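Local coordinates for MTH0777 (Methanothermobacter thermautotrophicus, PDB 1KJN), which is of unknown function, a two-subunit DUF1890-family protein built as an alpha/beta fold round a six-stranded parallel sheet, at residues 17-25 with 138-146. Sequence-based numbering, arbitrary orientation.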
ATOM      1  N   GLU A  17       0.678  -8.832   4.924  1.00 30.91           N
ATOM      2  CA  GLU A  17       1.538  -9.760   4.198  1.00 29.81           C
ATOM      3  C   GLU A  17       1.209  -9.523   2.718  1.00 29.23           C
ATOM      4  O   GLU A  17       2.086  -9.175   1.915  1.00 27.26           O
ATOM      5  CB  GLU A  17       1.242 -11.224   4.566  1.00 35.92           C
ATOM      6  CG  GLU A  17       1.675 -11.673   5.979  1.00 46.07           C
ATOM      7  CD  GLU A  17       1.255 -13.121   6.313  1.00 51.33           C
ATOM      8  OE1 GLU A  17       0.283 -13.631   5.709  1.00 53.43           O
ATOM      9  OE2 GLU A  17       1.890 -13.753   7.190  1.00 49.74           O
ATOM     10  N   SER A  18      -0.067  -9.680   2.372  1.00 19.63           N
ATOM     11  CA  SER A  18      -0.520  -9.492   1.002  1.00 23.19           C
ATOM     12  C   SER A  18      -0.483  -8.015   0.658  1.00 21.58           C
ATOM     13  O   SER A  18      -1.031  -7.188   1.374  1.00 22.34           O
ATOM     14  CB  SER A  18      -1.954  -9.998   0.813  1.00 26.88           C
ATOM     15  OG  SER A  18      -2.146 -11.250   1.445  1.00 40.28           O
ATOM     16  N   PRO A  19       0.193  -7.670  -0.440  1.00 18.66           N
ATOM     17  CA  PRO A  19       0.289  -6.277  -0.868  1.00 18.67           C
ATOM     18  C   PRO A  19      -1.038  -5.600  -1.189  1.00 19.21           C
ATOM     19  O   PRO A  19      -1.078  -4.367  -1.298  1.00 16.83           O
ATOM     20  CB  PRO A  19       1.225  -6.340  -2.074  1.00 16.41           C
ATOM     21  CG  PRO A  19       1.165  -7.788  -2.513  1.00 25.06           C
ATOM     22  CD  PRO A  19       1.069  -8.545  -1.235  1.00 15.61           C
ATOM     23  N   VAL A  20      -2.130  -6.364  -1.299  1.00 15.91           N
ATOM     24  CA  VAL A  20      -3.414  -5.720  -1.588  1.00 14.56           C
ATOM     25  C   VAL A  20      -4.098  -5.121  -0.368  1.00 13.95           C
ATOM     26  O   VAL A  20      -4.922  -4.209  -0.524  1.00 13.84           O
ATOM     27  CB  VAL A  20      -4.470  -6.663  -2.245  1.00 19.15           C
ATOM     28  CG1 VAL A  20      -3.976  -7.202  -3.582  1.00 17.27           C
ATOM     29  CG2 VAL A  20      -4.887  -7.781  -1.272  1.00 16.27           C
ATOM     30  N   GLN A  21      -3.708  -5.553   0.836  1.00 13.37           N
ATOM     31  CA  GLN A  21      -4.405  -5.085   2.039  1.00 12.88           C
ATOM     32  C   GLN A  21      -4.400  -3.606   2.352  1.00 10.43           C
ATOM     33  O   GLN A  21      -5.456  -2.980   2.354  1.00 12.33           O
ATOM     34  CB  GLN A  21      -4.015  -5.881   3.282  1.00 15.07           C
ATOM     35  CG  GLN A  21      -5.013  -5.678   4.412  1.00 18.98           C
ATOM     36  CD  GLN A  21      -4.681  -6.484   5.661  1.00 28.33           C
ATOM     37  OE1 GLN A  21      -5.536  -6.684   6.522  1.00 31.76           O
ATOM     38  NE2 GLN A  21      -3.432  -6.939   5.772  1.00 35.28           N
ATOM     39  N   ILE A  22      -3.234  -3.036   2.631  1.00 11.49           N
ATOM     40  CA  ILE A  22      -3.171  -1.611   2.949  1.00 15.24           C
ATOM     41  C   ILE A  22      -3.839  -0.765   1.853  1.00 14.94           C
ATOM     42  O   ILE A  22      -4.734   0.018   2.149  1.00 15.58           O
ATOM     43  CB  ILE A  22      -1.715  -1.142   3.200  1.00 16.30           C
ATOM     44  CG1 ILE A  22      -1.121  -1.982   4.323  1.00 16.16           C
ATOM     45  CG2 ILE A  22      -1.666   0.351   3.537  1.00 14.55           C
ATOM     46  CD1 ILE A  22      -1.995  -2.077   5.547  1.00 15.66           C
ATOM     47  N   PRO A  23      -3.472  -0.979   0.577  1.00 13.75           N
ATOM     48  CA  PRO A  23      -4.100  -0.180  -0.488  1.00 18.75           C
ATOM     49  C   PRO A  23      -5.634  -0.253  -0.485  1.00 17.39           C
ATOM     50  O   PRO A  23      -6.302   0.772  -0.560  1.00 16.27           O
ATOM     51  CB  PRO A  23      -3.516  -0.788  -1.758  1.00 18.38           C
ATOM     52  CG  PRO A  23      -2.093  -1.100  -1.329  1.00 20.39           C
ATOM     53  CD  PRO A  23      -2.355  -1.783   0.038  1.00 15.54           C
ATOM     54  N   LEU A  24      -6.177  -1.459  -0.372  1.00 11.82           N
ATOM     55  CA  LEU A  24      -7.628  -1.648  -0.344  1.00 13.27           C
ATOM     56  C   LEU A  24      -8.279  -1.079   0.923  1.00 15.08           C
ATOM     57  O   LEU A  24      -9.432  -0.652   0.901  1.00 16.94           O
ATOM     58  CB  LEU A  24      -7.963  -3.123  -0.486  1.00 17.46           C
ATOM     59  CG  LEU A  24      -7.822  -3.673  -1.900  1.00 22.65           C
ATOM     60  CD1 LEU A  24      -8.015  -5.177  -1.855  1.00 12.50           C
ATOM     61  CD2 LEU A  24      -8.825  -2.985  -2.854  1.00 13.54           C
ATOM     62  N   ALA A  25      -7.550  -1.094   2.029  1.00 15.79           N
ATOM     63  CA  ALA A  25      -8.063  -0.546   3.284  1.00 17.62           C
ATOM     64  C   ALA A  25      -8.270   0.957   3.077  1.00 18.72           C
ATOM     65  O   ALA A  25      -9.324   1.510   3.402  1.00 12.44           O
ATOM     66  CB  ALA A  25      -7.059  -0.794   4.417  1.00 14.44           C
ATOM     67  N   ALA A 138      -7.178 -13.303  -3.878  1.00 31.15           N
ATOM     68  CA  ALA A 138      -6.296 -12.237  -4.331  1.00 32.34           C
ATOM     69  C   ALA A 138      -5.091 -12.048  -3.426  1.00 34.65           C
ATOM     70  O   ALA A 138      -5.210 -12.066  -2.195  1.00 37.97           O
ATOM     71  CB  ALA A 138      -7.078 -10.906  -4.438  1.00 27.87           C
ATOM     72  N   HIS A 139      -3.943 -11.816  -4.048  1.00 29.98           N
ATOM     73  CA  HIS A 139      -2.719 -11.578  -3.310  1.00 30.97           C
ATOM     74  C   HIS A 139      -2.089 -10.242  -3.707  1.00 27.18           C
ATOM     75  O   HIS A 139      -1.887  -9.377  -2.859  1.00 31.99           O
ATOM     76  CB  HIS A 139      -1.723 -12.700  -3.539  1.00 34.25           C
ATOM     77  CG  HIS A 139      -0.426 -12.497  -2.828  1.00 40.07           C
ATOM     78  ND1 HIS A 139       0.691 -11.967  -3.450  1.00 40.81           N
ATOM     79  CD2 HIS A 139      -0.064 -12.727  -1.543  1.00 33.69           C
ATOM     80  CE1 HIS A 139       1.676 -11.882  -2.578  1.00 42.51           C
ATOM     81  NE2 HIS A 139       1.245 -12.336  -1.409  1.00 38.65           N
ATOM     82  N   HIS A 140      -1.761 -10.081  -4.986  1.00 23.72           N
ATOM     83  CA  HIS A 140      -1.150  -8.842  -5.450  1.00 26.21           C
ATOM     84  C   HIS A 140      -2.022  -7.962  -6.336  1.00 20.58           C
ATOM     85  O   HIS A 140      -1.805  -6.764  -6.391  1.00 20.85           O
ATOM     86  CB  HIS A 140       0.218  -9.099  -6.100  1.00 30.47           C
ATOM     87  CG  HIS A 140       0.263 -10.324  -6.952  1.00 35.98           C
ATOM     88  ND1 HIS A 140       0.269 -11.599  -6.422  1.00 40.15           N
ATOM     89  CD2 HIS A 140       0.286 -10.479  -8.297  1.00 43.64           C
ATOM     90  CE1 HIS A 140       0.288 -12.483  -7.402  1.00 45.02           C
ATOM     91  NE2 HIS A 140       0.300 -11.827  -8.554  1.00 47.79           N
ATOM     92  N   ASN A 141      -3.015  -8.546  -7.002  1.00 21.58           N
ATOM     93  CA  ASN A 141      -3.919  -7.775  -7.862  1.00 19.96           C
ATOM     94  C   ASN A 141      -5.169  -7.460  -7.039  1.00 22.72           C
ATOM     95  O   ASN A 141      -5.941  -8.349  -6.682  1.00 25.32           O
ATOM     96  CB  ASN A 141      -4.298  -8.566  -9.122  1.00 21.73           C
ATOM     97  CG  ASN A 141      -5.190  -7.768 -10.089  1.00 20.15           C
ATOM     98  OD1 ASN A 141      -5.672  -6.685  -9.768  1.00 19.74           O
ATOM     99  ND2 ASN A 141      -5.375  -8.301 -11.298  1.00 18.60           N
ATOM    100  N   PRO A 142      -5.416  -6.174  -6.780  1.00 23.16           N
ATOM    101  CA  PRO A 142      -6.583  -5.762  -5.992  1.00 21.98           C
ATOM    102  C   PRO A 142      -7.911  -5.788  -6.742  1.00 20.17           C
ATOM    103  O   PRO A 142      -8.966  -5.838  -6.112  1.00 17.69           O
ATOM    104  CB  PRO A 142      -6.232  -4.335  -5.624  1.00 20.54           C
ATOM    105  CG  PRO A 142      -5.581  -3.842  -6.894  1.00 20.68           C
ATOM    106  CD  PRO A 142      -4.689  -5.007  -7.297  1.00 19.63           C
ATOM    107  N   ALA A 143      -7.854  -5.775  -8.074  1.00 20.42           N
ATOM    108  CA  ALA A 143      -9.049  -5.721  -8.922  1.00 20.08           C
ATOM    109  C   ALA A 143     -10.291  -6.498  -8.512  1.00 17.06           C
ATOM    110  O   ALA A 143     -11.328  -5.891  -8.317  1.00 23.13           O
ATOM    111  CB  ALA A 143      -8.698  -5.983 -10.384  1.00 18.43           C
ATOM    112  N   PRO A 144     -10.191  -7.818  -8.274  1.00 20.07           N
ATOM    113  CA  PRO A 144     -11.385  -8.593  -7.883  1.00 21.45           C
ATOM    114  C   PRO A 144     -12.077  -8.013  -6.657  1.00 25.75           C
ATOM    115  O   PRO A 144     -13.304  -7.812  -6.642  1.00 27.19           O
ATOM    116  CB  PRO A 144     -10.823  -9.974  -7.536  1.00 23.04           C
ATOM    117  CG  PRO A 144      -9.516 -10.028  -8.242  1.00 25.63           C
ATOM    118  CD  PRO A 144      -8.978  -8.640  -8.180  1.00 22.13           C
ATOM    119  N   LEU A 145     -11.283  -7.767  -5.618  1.00 20.23           N
ATOM    120  CA  LEU A 145     -11.809  -7.211  -4.388  1.00 20.57           C
ATOM    121  C   LEU A 145     -12.325  -5.812  -4.604  1.00 19.51           C
ATOM    122  O   LEU A 145     -13.393  -5.466  -4.104  1.00 20.35           O
ATOM    123  CB  LEU A 145     -10.736  -7.196  -3.291  1.00 17.80           C
ATOM    124  CG  LEU A 145     -10.369  -8.581  -2.746  1.00 20.80           C
ATOM    125  CD1 LEU A 145      -9.083  -8.505  -1.968  1.00 22.10           C
ATOM    126  CD2 LEU A 145     -11.507  -9.100  -1.864  1.00 19.58           C
ATOM    127  N   ARG A 146     -11.558  -5.004  -5.334  1.00 18.86           N
ATOM    128  CA  ARG A 146     -11.941  -3.618  -5.567  1.00 21.48           C
ATOM    129  C   ARG A 146     -13.308  -3.496  -6.228  1.00 24.19           C
ATOM    130  O   ARG A 146     -14.115  -2.668  -5.819  1.00 20.77           O
ATOM    131  CB  ARG A 146     -10.866  -2.893  -6.391  1.00 22.09           C
ATOM    132  CG  ARG A 146     -11.146  -1.414  -6.667  1.00 27.28           C
ATOM    133  CD  ARG A 146     -11.905  -1.216  -7.999  1.00 33.32           C
ATOM    134  NE  ARG A 146     -12.189   0.190  -8.272  1.00 41.63           N
ATOM    135  CZ  ARG A 146     -11.281   1.087  -8.658  1.00 50.04           C
ATOM    136  NH1 ARG A 146     -10.012   0.732  -8.836  1.00 50.31           N
ATOM    137  NH2 ARG A 146     -11.630   2.360  -8.814  1.00 50.17           N
TER
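At the C-terminal ends of the strands of a Rossmann-like parallel sheet, the loops that follow strands 8-12 and 132-136 pack against each other where they lead into helices 21-34 and 143-153, S18 and P19 meeting H139 and L24 meeting L145. The type I beta turn from S18 to Q21 brings P19 over the imidazole of H139 in a CH-pi contact: CD of P19 stands 3.9 Å from the centroid of the H139 ring, displaced from its middle toward CE1. The CB of H139 points away from 17-25, but chi1 of 179° carries the ring back toward P19. ND1 of H139 lies 3.0 Å from ND1 of H140, a hydrogen bond made in the plane of the H139 ring that limits how the ring can rotate. With an alanine here in place of H139, P19 is likely to lose the imidazole face under its CD, and ND1 of H140 its partner. The backbone of H139 contributes too, its carbonyl O receiving a weak bond from V20 N (3.4 Å, 134°). CG1 of V20 packs on the same O and on the backbone that follows, H140 C (3.5 Å) and P142 N. Farther along, L24 sets its two methyls on different partners: CD1 meets CD1 of L145 at a tight 3.5 Å, while CD2 reaches CB of P142 at 4.0 Å and also CB of R146. N141, just before the turn that leads into helix 143-153, makes a capping bond, its OD1 accepting from A143 N at 2.9 Å, the donor well above the carbonyl plane. The guanidinium end of R146 leads away to a salt bridge with D150. F111 of strand 105-111 touches S18, V20 and L145, and I134 of the chain's outermost strand 132-136 backs L145.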